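Local atomic coordinates of acetyl-CoA acetyltransferase (Mycobacterium smegmatis, PDB entry 4EGV), a protein that probably acts as an acyltransferase, combining a thiolase fold with an additional C-terminal domain in a single monomeric chain. Residues Y182-L188 with F483-T487; Q194-L198 with N408-A412; P223-V227 with P237-S241; R253-D257 with Y460-D465. All coordinates share one frame; numbering follows the deposited sequence.

Contact 1. Residues Y182-L188 with F483-T487; sequences YTIRHGL and FLAKT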
loop_
_atom_site.group_PDB
_atom_site.type_symbol
_atom_site.label_atom_id
_atom_site.label_comp_id
_atom_site.label_asym_id
_atom_site.label_seq_id
_atom_site.Cartn_x
_atom_site.Cartn_y
_atom_site.Cartn_z
ATOM N N TYR A 182 10.997 19.392 8.260
ATOM C CA TYR A 182 11.720 19.144 9.469
ATOM C C TYR A 182 11.978 17.679 9.616
ATOM O O TYR A 182 12.549 17.262 10.566
ATOM C CB TYR A 182 10.849 19.597 10.624
ATOM C CG TYR A 182 11.355 19.296 12.006
ATOM C CD1 TYR A 182 12.401 20.003 12.555
ATOM C CD2 TYR A 182 10.756 18.343 12.787
ATOM C CE1 TYR A 182 12.844 19.733 13.818
ATOM C CE2 TYR A 182 11.200 18.084 14.054
ATOM C CZ TYR A 182 12.233 18.776 14.560
ATOM O OH TYR A 182 12.663 18.512 15.820
ATOM N N THR A 183 11.553 16.878 8.672
ATOM C CA THR A 183 11.801 15.472 8.773
ATOM C C THR A 183 12.801 15.167 7.687
ATOM O O THR A 183 13.651 14.338 7.800
ATOM C CB THR A 183 10.468 14.718 8.707
ATOM O OG1 THR A 183 10.413 13.865 7.578
ATOM C CG2 THR A 183 9.380 15.678 8.569
ATOM N N ILE A 184 12.749 15.943 6.647
ATOM C CA ILE A 184 13.685 15.766 5.587
ATOM C C ILE A 184 15.070 16.034 6.095
ATOM O O ILE A 184 15.935 15.219 5.940
ATOM C CB ILE A 184 13.362 16.688 4.418
ATOM C CG1 ILE A 184 12.308 16.057 3.523
ATOM C CG2 ILE A 184 14.593 17.003 3.632
ATOM C CD1 ILE A 184 11.189 16.975 3.170
ATOM N N ARG A 185 15.292 17.179 6.703
ATOM C CA ARG A 185 16.622 17.488 7.167
ATOM C C ARG A 185 17.067 16.616 8.297
ATOM O O ARG A 185 18.126 16.781 8.813
ATOM C CB ARG A 185 16.735 18.944 7.592
ATOM C CG ARG A 185 15.638 19.471 8.485
ATOM C CD ARG A 185 16.219 20.458 9.456
ATOM N NE ARG A 185 15.235 21.238 10.174
ATOM C CZ ARG A 185 15.381 21.677 11.416
ATOM N NH1 ARG A 185 16.454 21.425 12.114
ATOM N NH2 ARG A 185 14.423 22.362 11.968
ATOM N N HIS A 186 16.264 15.653 8.669
ATOM C CA HIS A 186 16.670 14.756 9.728
ATOM C C HIS A 186 16.962 13.360 9.233
ATOM O O HIS A 186 17.528 12.565 9.931
ATOM C CB HIS A 186 15.631 14.720 10.837
ATOM C CG HIS A 186 15.864 15.733 11.897
ATOM N ND1 HIS A 186 15.344 16.997 11.835
ATOM C CD2 HIS A 186 16.571 15.677 13.036
ATOM C CE1 HIS A 186 15.717 17.676 12.892
ATOM N NE2 HIS A 186 16.462 16.895 13.635
ATOM N N GLY A 187 16.593 13.060 8.012
ATOM C CA GLY A 187 16.977 11.792 7.462
ATOM C C GLY A 187 15.810 11.022 6.959
ATOM O O GLY A 187 15.957 10.023 6.313
ATOM N N LEU A 188 14.633 11.505 7.254
ATOM C CA LEU A 188 13.462 10.862 6.747
ATOM C C LEU A 188 13.214 11.205 5.306
ATOM O O LEU A 188 12.287 11.913 4.969
ATOM C CB LEU A 188 12.268 11.257 7.568
ATOM C CG LEU A 188 12.522 11.516 9.033
ATOM C CD1 LEU A 188 11.504 10.800 9.779
ATOM C CD2 LEU A 188 13.863 11.036 9.370
ATOM N N PHE A 483 9.823 15.621 19.236
ATOM C CA PHE A 483 10.913 16.164 18.429
ATOM C C PHE A 483 11.626 15.020 17.710
ATOM O O PHE A 483 11.444 13.843 18.030
ATOM C CB PHE A 483 11.923 16.947 19.295
ATOM C CG PHE A 483 12.644 16.091 20.314
ATOM C CD1 PHE A 483 13.867 15.504 20.013
ATOM C CD2 PHE A 483 12.080 15.855 21.573
ATOM C CE1 PHE A 483 14.516 14.693 20.957
ATOM C CE2 PHE A 483 12.707 15.057 22.521
ATOM C CZ PHE A 483 13.921 14.477 22.230
ATOM N N LEU A 484 12.467 15.397 16.761
ATOM C CA LEU A 484 13.335 14.481 16.038
ATOM C C LEU A 484 14.801 14.720 16.410
ATOM O O LEU A 484 15.190 15.843 16.722
ATOM C CB LEU A 484 13.137 14.679 14.529
ATOM C CG LEU A 484 12.028 13.923 13.831
ATOM C CD1 LEU A 484 11.832 14.524 12.501
ATOM C CD2 LEU A 484 12.474 12.501 13.736
ATOM N N ALA A 485 15.605 13.662 16.381
ATOM C CA ALA A 485 17.041 13.814 16.556
ATOM C C ALA A 485 17.848 12.768 15.789
ATOM O O ALA A 485 17.404 11.630 15.570
ATOM C CB ALA A 485 17.414 13.816 18.018
ATOM N N LYS A 486 19.037 13.186 15.376
ATOM C CA LYS A 486 19.971 12.349 14.666
ATOM C C LYS A 486 21.187 12.145 15.573
ATOM O O LYS A 486 21.533 13.019 16.354
ATOM C CB LYS A 486 20.387 13.065 13.395
ATOM C CG LYS A 486 21.052 12.169 12.364
ATOM C CD LYS A 486 22.287 12.830 11.711
ATOM C CE LYS A 486 22.035 13.206 10.256
ATOM N NZ LYS A 486 22.812 14.396 9.842
ATOM N N THR A 487 21.853 11.006 15.458
ATOM C CA THR A 487 22.925 10.663 16.391
ATOM C C THR A 487 23.975 9.712 15.786
ATOM O O THR A 487 23.654 8.705 15.131
ATOM C CB THR A 487 22.354 10.136 17.792
ATOM O OG1 THR A 487 23.395 10.051 18.768
ATOM C CG2 THR A 487 21.714 8.774 17.685
#
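Residues Y182-L188 meet F483-T487 as an irregular loop set against an extended strand, with H186 and K486 the closest pair of CA atoms at 6.4 Å. The strand lies at the rim of the five-stranded antiparallel sheet in the additional C-terminal domain, whose sequence family is grouped with the OB folds, of this thiolase-like protein. Opposite it, a short 3-10 turn at 184-186, in the loop leading to helix 191-206, folds the chain back and brings the side chains of Y182 and H186 round to the same leucine, L484.

With CG of Y182 anti to the backbone N (chi1 174°), the phenol reaches the strand, where its OH receives the N-H of L484 at 3.3 Å (L484 N to Y182 OH) along an almost straight line of 175°. The same hydroxyl is also bonded to E449 O, so the ring is held at its end from two backbones. Along the ring, Y182 CE2 touches L484 CD1 at 3.9 Å, the two side chains running opposite ways and overlapping along their lengths. L188 CD1 reaches L484 CD2 more loosely.

H186 meets the same leucine at CB. Its ring is steadied through both nitrogens: NE2 is bonded to N515 N, and ND1 donates to Y182 O at 3.1 Å, approaching from above the carbonyl plane. N515 also donates through ND2 to L484 O, linking loop and strand a second time. L484 CB makes a CH-pi contact almost on the normal of the H186 ring, 3.9 Å from its centroid.

Contact 2. Residues Q194-L198 with N408-A412; sequences QYGLL and NGGIA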
loop_
_atom_site.group_PDB
_atom_site.type_symbol
_atom_site.label_atom_id
_atom_site.label_comp_id
_atom_site.label_asym_id
_atom_site.label_seq_id
_atom_site.Cartn_x
_atom_site.Cartn_y
_atom_site.Cartn_z
ATOM N N GLN A 194 11.577 5.464 7.458
ATOM C CA GLN A 194 10.369 5.999 8.077
ATOM C C GLN A 194 9.435 4.930 8.567
ATOM O O GLN A 194 8.789 5.114 9.580
ATOM C CB GLN A 194 9.634 6.896 7.103
ATOM C CG GLN A 194 9.654 8.331 7.527
ATOM C CD GLN A 194 9.499 9.292 6.379
ATOM O OE1 GLN A 194 10.208 9.201 5.366
ATOM N NE2 GLN A 194 8.560 10.232 6.528
ATOM N N TYR A 195 9.371 3.821 7.833
ATOM C CA TYR A 195 8.656 2.648 8.253
ATOM C C TYR A 195 9.291 1.956 9.432
ATOM O O TYR A 195 8.597 1.284 10.182
ATOM C CB TYR A 195 8.481 1.667 7.097
ATOM C CG TYR A 195 7.206 1.918 6.319
ATOM C CD1 TYR A 195 5.952 1.555 6.832
ATOM C CD2 TYR A 195 7.250 2.563 5.085
ATOM C CE1 TYR A 195 4.794 1.808 6.112
ATOM C CE2 TYR A 195 6.095 2.817 4.356
ATOM C CZ TYR A 195 4.883 2.437 4.867
ATOM O OH TYR A 195 3.767 2.711 4.154
ATOM N N GLY A 196 10.603 2.122 9.578
ATOM C CA GLY A 196 11.330 1.612 10.704
ATOM C C GLY A 196 10.836 2.217 11.984
ATOM O O GLY A 196 10.693 1.510 12.989
ATOM N N LEU A 197 10.589 3.522 11.955
ATOM C CA LEU A 197 10.102 4.249 13.124
ATOM C C LEU A 197 8.702 3.778 13.574
ATOM O O LEU A 197 8.397 3.684 14.759
ATOM C CB LEU A 197 10.086 5.751 12.845
ATOM C CG LEU A 197 11.440 6.457 12.825
ATOM C CD1 LEU A 197 11.474 7.701 11.993
ATOM C CD2 LEU A 197 11.974 6.682 14.198
ATOM N N LEU A 198 7.839 3.498 12.610
ATOM C CA LEU A 198 6.479 3.063 12.858
ATOM C C LEU A 198 6.440 1.687 13.414
ATOM O O LEU A 198 5.683 1.384 14.264
ATOM C CB LEU A 198 5.667 3.058 11.557
ATOM C CG LEU A 198 4.831 4.256 11.106
ATOM C CD1 LEU A 198 5.537 5.514 11.244
ATOM C CD2 LEU A 198 4.345 4.090 9.748
ATOM N N ASN A 408 -1.914 0.940 0.178
ATOM C CA ASN A 408 -1.114 1.917 0.925
ATOM C C ASN A 408 -0.104 2.685 0.040
ATOM O O ASN A 408 0.423 2.097 -0.815
ATOM C CB ASN A 408 -0.348 1.096 1.943
ATOM C CG ASN A 408 0.246 1.900 3.020
ATOM O OD1 ASN A 408 -0.430 2.308 3.897
ATOM N ND2 ASN A 408 1.524 2.092 2.985
ATOM N N GLY A 409 0.193 3.973 0.174
ATOM C CA GLY A 409 -0.284 4.876 1.166
ATOM C C GLY A 409 0.797 5.666 1.838
ATOM O O GLY A 409 0.677 5.917 2.978
ATOM N N GLY A 410 1.845 6.051 1.149
ATOM C CA GLY A 410 2.866 6.940 1.697
ATOM C C GLY A 410 3.665 6.435 2.855
ATOM O O GLY A 410 4.230 5.421 2.774
ATOM N N ILE A 411 3.678 7.143 3.953
ATOM C CA ILE A 411 4.194 6.600 5.199
ATOM C C ILE A 411 3.060 6.111 6.074
ATOM O O ILE A 411 2.801 6.718 7.060
ATOM C CB ILE A 411 4.992 7.662 6.002
ATOM C CG1 ILE A 411 6.040 8.328 5.126
ATOM C CG2 ILE A 411 5.676 7.058 7.179
ATOM C CD1 ILE A 411 7.022 7.375 4.457
ATOM N N ALA A 412 2.400 5.020 5.708
ATOM C CA ALA A 412 1.024 4.714 6.173
ATOM C C ALA A 412 0.085 5.923 6.103
ATOM O O ALA A 412 -0.794 6.032 6.936
ATOM C CB ALA A 412 1.022 4.115 7.572
#
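Y195 and N408 point at each other from opposite directions where helix 191-206 meets the hairpin loop joining strands 402-409 and 414-421 of the large mixed sheet. In thiolases the loop between the last two strands of the C-terminal half carries a glycine-containing active-site motif, and the segment N408-A412, with two glycines and a cis peptide before G409, probably corresponds to it.

The phenol reaches the loop by its hydroxyl. A412 N donates to Y195 OH at 3.1 Å with a good angle of 167°, whereas N408 ND2 arrives near the ring plane at its edge, the amide turned 59° from the ring, and its bond to Y195 OH is weak. The buried hydroxyl thus gathers donors from N408 and A412, on both sides of the glycines. F346 stacks on the ring, helping to fix its rotation.

Next to Y195 in the helix, Q194 meets I411 at about a right angle. The aliphatic part and the amide of Q194 both lie against it: CB and CD each come within 3.7 Å of I411 CD1. With I411 CG1 beside the backbone N (chi1 -51°), CG2 is left anti to that nitrogen and turns to L198, whose CD2 is 4.1 Å from I411 CG2. The same L198 methyl also packs on A412, with L198 CD2 4.0 Å from A412 CB.

Contact 3. Residues P223-V227 with P237-S241; sequences PFSKV and PTERS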
loop_
_atom_site.group_PDB
_atom_site.type_symbol
_atom_site.label_atom_id
_atom_site.label_comp_id
_atom_site.label_asym_id
_atom_site.label_seq_id
_atom_site.Cartn_x
_atom_site.Cartn_y
_atom_site.Cartn_z
ATOM N N PRO A 223 4.671 -16.786 4.723
ATOM C CA PRO A 223 3.516 -17.166 3.918
ATOM C C PRO A 223 3.310 -16.298 2.663
ATOM O O PRO A 223 2.837 -16.800 1.650
ATOM C CB PRO A 223 2.341 -16.976 4.884
ATOM C CG PRO A 223 2.909 -17.052 6.208
ATOM C CD PRO A 223 4.297 -16.582 6.137
ATOM N N PHE A 224 3.646 -15.013 2.757
ATOM C CA PHE A 224 3.764 -14.117 1.592
ATOM C C PHE A 224 4.708 -14.605 0.470
ATOM O O PHE A 224 4.296 -14.695 -0.685
ATOM C CB PHE A 224 4.180 -12.724 2.043
ATOM C CG PHE A 224 3.078 -11.939 2.629
ATOM C CD1 PHE A 224 2.647 -10.775 2.026
ATOM C CD2 PHE A 224 2.452 -12.355 3.769
ATOM C CE1 PHE A 224 1.600 -10.037 2.567
ATOM C CE2 PHE A 224 1.405 -11.631 4.303
ATOM C CZ PHE A 224 0.988 -10.478 3.716
ATOM N N SER A 225 5.949 -14.939 0.818
ATOM C CA SER A 225 6.920 -15.325 -0.186
ATOM C C SER A 225 6.612 -16.671 -0.793
ATOM O O SER A 225 7.036 -16.949 -1.908
ATOM C CB SER A 225 8.381 -15.230 0.302
ATOM O OG SER A 225 8.707 -16.218 1.243
ATOM N N LYS A 226 5.837 -17.490 -0.084
ATOM C CA LYS A 226 5.396 -18.751 -0.633
ATOM C C LYS A 226 4.380 -18.564 -1.752
ATOM O O LYS A 226 4.519 -19.152 -2.827
ATOM C CB LYS A 226 4.819 -19.638 0.450
ATOM C CG LYS A 226 4.348 -20.963 -0.122
ATOM C CD LYS A 226 4.122 -22.080 0.904
ATOM C CE LYS A 226 2.641 -22.204 1.293
ATOM N NZ LYS A 226 2.314 -21.279 2.391
ATOM N N VAL A 227 3.357 -17.749 -1.492
ATOM C CA VAL A 227 2.390 -17.357 -2.504
ATOM C C VAL A 227 3.100 -16.683 -3.681
ATOM O O VAL A 227 2.754 -16.895 -4.813
ATOM C CB VAL A 227 1.298 -16.426 -1.896
ATOM C CG1 VAL A 227 0.490 -15.686 -2.973
ATOM C CG2 VAL A 227 0.382 -17.203 -0.969
ATOM N N PRO A 237 11.387 -14.776 -7.958
ATOM C CA PRO A 237 11.133 -14.956 -6.524
ATOM C C PRO A 237 11.746 -16.272 -6.018
ATOM O O PRO A 237 11.619 -17.326 -6.662
ATOM C CB PRO A 237 9.615 -15.052 -6.468
ATOM C CG PRO A 237 9.270 -15.802 -7.764
ATOM C CD PRO A 237 10.423 -15.564 -8.757
ATOM N N THR A 238 12.427 -16.202 -4.880
ATOM C CA THR A 238 12.762 -17.407 -4.106
ATOM C C THR A 238 11.900 -17.434 -2.837
ATOM O O THR A 238 11.702 -16.393 -2.182
ATOM C CB THR A 238 14.256 -17.485 -3.741
ATOM O OG1 THR A 238 14.901 -16.324 -4.254
ATOM C CG2 THR A 238 14.920 -18.707 -4.372
ATOM N N GLU A 239 11.370 -18.614 -2.515
ATOM C CA GLU A 239 10.613 -18.794 -1.280
ATOM C C GLU A 239 11.553 -18.774 -0.080
ATOM O O GLU A 239 12.682 -19.260 -0.161
ATOM C CB GLU A 239 9.787 -20.078 -1.317
ATOM C CG GLU A 239 8.775 -20.170 -0.206
ATOM C CD GLU A 239 8.237 -21.572 0.026
ATOM O OE1 GLU A 239 8.296 -22.427 -0.887
ATOM O OE2 GLU A 239 7.730 -21.808 1.142
ATOM N N ARG A 240 11.075 -18.183 1.018
ATOM C CA ARG A 240 11.861 -18.029 2.246
ATOM C C ARG A 240 11.113 -18.598 3.452
ATOM O O ARG A 240 9.908 -18.417 3.576
ATOM C CB ARG A 240 12.251 -16.555 2.487
ATOM C CG ARG A 240 12.840 -15.779 1.266
ATOM C CD ARG A 240 14.289 -16.121 0.963
ATOM N NE ARG A 240 14.839 -15.268 -0.066
ATOM C CZ ARG A 240 16.088 -15.351 -0.530
ATOM N NH1 ARG A 240 16.929 -16.264 -0.061
ATOM N NH2 ARG A 240 16.504 -14.513 -1.472
ATOM N N SER A 241 11.835 -19.308 4.319
ATOM C CA SER A 241 11.294 -19.790 5.591
ATOM C C SER A 241 11.416 -18.716 6.680
ATOM O O SER A 241 12.161 -17.762 6.552
ATOM C CB SER A 241 11.994 -21.081 6.032
ATOM O OG SER A 241 13.337 -20.835 6.424
#
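A first torsion of 71° sets OG of S225 between its own backbone N and carbonyl carbon, and from there it faces the backbone of R240. The N-H of R240 donates to that oxygen, R240 N to S225 OG being 3.1 Å with an angle of 151°. OG is also bonded to A222 O, one turn back in helix 210-230, so the hydroxyl links the helix backbone to that of the loop and its rotation is fixed by two partners. F375 packs against the same serine.

E239 turns CG anti to its backbone N (chi1 -168°) and continues extended, which lays it over the helix with CG 3.7 Å from K226 CA. K226 starts in the same way, and the two chains run side by side, pointing in the same direction. E239 OE2 rests alongside the lysine methylenes, 3.6 Å from K226 CD. Because the lysine bends further out, K226 NZ stays 5.6 Å from E239 OE2, a separation at which the opposite charges probably attract only modestly.

R240 contributes its backbone and CB here, with CB 3.8 Å from S225 OG; its guanidinium leads away to a salt bridge with E244. At the next residue, S241 OG makes a weak bond to E244 N. The arrangement is a connection between two helices: the chain returns along the C-terminal part of helix 210-230 before S241 stands as N-cap of helix 242-246.

Contact 4. Residues R253-D257 with Y460-D465; sequences RMIVD and YTVRYD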
loop_
_atom_site.group_PDB
_atom_site.type_symbol
_atom_site.label_atom_id
_atom_site.label_comp_id
_atom_site.label_asym_id
_atom_site.label_seq_id
_atom_site.Cartn_x
_atom_site.Cartn_y
_atom_site.Cartn_z
ATOM N N ARG A 253 21.840 -9.181 5.833
ATOM C CA ARG A 253 22.315 -8.216 6.819
ATOM C C ARG A 253 21.292 -7.121 7.148
ATOM O O ARG A 253 20.417 -6.785 6.347
ATOM C CB ARG A 253 23.658 -7.603 6.386
ATOM C CG ARG A 253 23.578 -6.850 5.083
ATOM C CD ARG A 253 24.884 -6.233 4.606
ATOM N NE ARG A 253 24.594 -5.345 3.468
ATOM C CZ ARG A 253 24.232 -5.745 2.232
ATOM N NH1 ARG A 253 24.128 -7.047 1.918
ATOM N NH2 ARG A 253 23.972 -4.830 1.297
HETATM N N MSE A 254 21.421 -6.592 8.357
HETATM C CA MSE A 254 20.652 -5.456 8.829
HETATM C C MSE A 254 20.850 -4.246 7.902
HETATM O O MSE A 254 21.969 -3.834 7.682
HETATM C CB MSE A 254 21.057 -5.122 10.280
HETATM C CG MSE A 254 20.545 -6.106 11.338
HETATM SE SE MSE A 254 18.533 -6.281 11.395
HETATM C CE MSE A 254 18.089 -4.673 12.453
ATOM N N ILE A 255 19.754 -3.712 7.358
ATOM C CA ILE A 255 19.753 -2.506 6.500
ATOM C C ILE A 255 19.329 -1.259 7.277
ATOM O O ILE A 255 20.091 -0.347 7.458
ATOM C CB ILE A 255 18.781 -2.670 5.282
ATOM C CG1 ILE A 255 19.190 -3.847 4.405
ATOM C CG2 ILE A 255 18.705 -1.384 4.400
ATOM C CD1 ILE A 255 20.245 -3.528 3.314
ATOM N N VAL A 256 18.075 -1.240 7.690
ATOM C CA VAL A 256 17.507 -0.168 8.476
ATOM C C VAL A 256 16.691 -0.845 9.593
ATOM O O VAL A 256 15.945 -1.767 9.319
ATOM C CB VAL A 256 16.651 0.777 7.574
ATOM C CG1 VAL A 256 15.695 1.576 8.383
ATOM C CG2 VAL A 256 17.541 1.702 6.720
ATOM N N ASP A 257 16.887 -0.417 10.842
ATOM C CA ASP A 257 16.254 -1.054 11.978
ATOM C C ASP A 257 14.749 -0.899 11.891
ATOM O O ASP A 257 14.247 0.211 11.794
ATOM C CB ASP A 257 16.763 -0.498 13.306
ATOM C CG ASP A 257 16.759 -1.556 14.431
ATOM O OD1 ASP A 257 17.760 -2.307 14.542
ATOM O OD2 ASP A 257 15.775 -1.632 15.208
ATOM N N TYR A 460 12.593 4.970 17.317
ATOM C CA TYR A 460 13.949 5.053 16.826
ATOM C C TYR A 460 14.096 4.193 15.572
ATOM O O TYR A 460 13.300 3.287 15.291
ATOM C CB TYR A 460 14.935 4.555 17.907
ATOM C CG TYR A 460 14.817 3.067 18.201
ATOM C CD1 TYR A 460 15.681 2.141 17.608
ATOM C CD2 TYR A 460 13.828 2.585 19.062
ATOM C CE1 TYR A 460 15.568 0.782 17.857
ATOM C CE2 TYR A 460 13.704 1.215 19.325
ATOM C CZ TYR A 460 14.588 0.313 18.717
ATOM O OH TYR A 460 14.469 -1.038 18.965
ATOM N N THR A 461 15.138 4.486 14.820
ATOM C CA THR A 461 15.657 3.526 13.864
ATOM C C THR A 461 17.175 3.712 13.730
ATOM O O THR A 461 17.727 4.683 14.245
ATOM C CB THR A 461 14.903 3.623 12.510
ATOM O OG1 THR A 461 15.350 2.593 11.622
ATOM C CG2 THR A 461 15.051 4.992 11.898
ATOM N N VAL A 462 17.844 2.767 13.080
ATOM C CA VAL A 462 19.263 2.900 12.835
ATOM C C VAL A 462 19.557 2.639 11.361
ATOM O O VAL A 462 18.989 1.725 10.754
ATOM C CB VAL A 462 20.082 1.929 13.701
ATOM C CG1 VAL A 462 21.588 2.204 13.538
ATOM C CG2 VAL A 462 19.701 2.032 15.149
ATOM N N ARG A 463 20.442 3.436 10.776
ATOM C CA ARG A 463 20.888 3.171 9.408
ATOM C C ARG A 463 22.184 2.391 9.414
ATOM O O ARG A 463 23.208 2.905 9.806
ATOM C CB ARG A 463 21.087 4.458 8.626
ATOM C CG ARG A 463 19.910 5.399 8.647
ATOM C CD ARG A 463 19.892 6.290 7.435
ATOM N NE ARG A 463 19.877 5.450 6.245
ATOM C CZ ARG A 463 19.281 5.747 5.095
ATOM N NH1 ARG A 463 18.624 6.900 4.922
ATOM N NH2 ARG A 463 19.348 4.870 4.120
ATOM N N TYR A 464 22.121 1.141 8.985
ATOM C CA TYR A 464 23.278 0.252 8.972
ATOM C C TYR A 464 24.005 0.321 7.631
ATOM O O TYR A 464 25.089 -0.229 7.455
ATOM C CB TYR A 464 22.880 -1.187 9.277
ATOM C CG TYR A 464 22.217 -1.377 10.595
ATOM C CD1 TYR A 464 22.949 -1.443 11.761
ATOM C CD2 TYR A 464 20.836 -1.531 10.679
ATOM C CE1 TYR A 464 22.320 -1.641 12.995
ATOM C CE2 TYR A 464 20.203 -1.741 11.899
ATOM C CZ TYR A 464 20.951 -1.790 13.049
ATOM O OH TYR A 464 20.316 -1.998 14.235
ATOM N N ASP A 465 23.411 1.021 6.690
ATOM C CA ASP A 465 24.016 1.179 5.392
ATOM C C ASP A 465 24.943 2.386 5.363
ATOM O O ASP A 465 25.663 2.572 4.404
ATOM C CB ASP A 465 22.947 1.207 4.271
ATOM C CG ASP A 465 21.693 2.058 4.635
ATOM O OD1 ASP A 465 21.343 2.162 5.831
ATOM O OD2 ASP A 465 21.039 2.630 3.731
#
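Y464, just past the end of strand 453-463 in the antiparallel sheet of the additional C-terminal domain, lays its side chain along the short, weakly bonded strand 254-256. The two strands cross steeply, their directions 121° apart, and share a single bridge, V256 with R463, flanked by backbone bonds from Y464 N to I255 O (2.9 Å) and from D257 N to V462 O (3.0 Å).

From its backbone, Y464 CB passes beside M254 O. The first torsion (chi1 -59°) puts CG beside the backbone N and sends the ring alongside M254, a selenomethionine. CD2 lies 3.6 Å from M254 CB, which sits over one face in a CH-pi contact, while V462 CG1 lies over the opposite face, toward its rim. Further out, Y464 CE2 meets the M254 CE methyl at 3.7 Å. H469 packs edge-to-face with the ring. At the tip, Y464 OH donates to D257 OD1 (2.6 Å), meeting it on the anti side and 26° out of the carboxylate plane.

D257 is therefore held by side chain and backbone alike. Its backbone carbonyl receives another hydroxyl, that of T461, which approaches in the carbonyl plane on a lone pair, with T461 OG1 2.6 Å from D257 O.

From the N terminus, the chain first opens contact 1 at 182-188 and, a few residues on, contact 2 at 194-198 on helix 191-206. Contact 3 opens and closes locally, between 223-227 and 237-241, inside both of those longer loops. Contact 4 opens at 253-257; contact 2 then closes at 408-412 before contact 4 closes at 460-465, so these two cross. Contact 1 closes last, at 483-487, and encloses all the others. L188 touches Q194 and L197, and L197 also packs on Y460 and T461, placing helix 191-206 between the hairpin of the large mixed sheet and the C-terminal sheet reached by contacts 1 and 4.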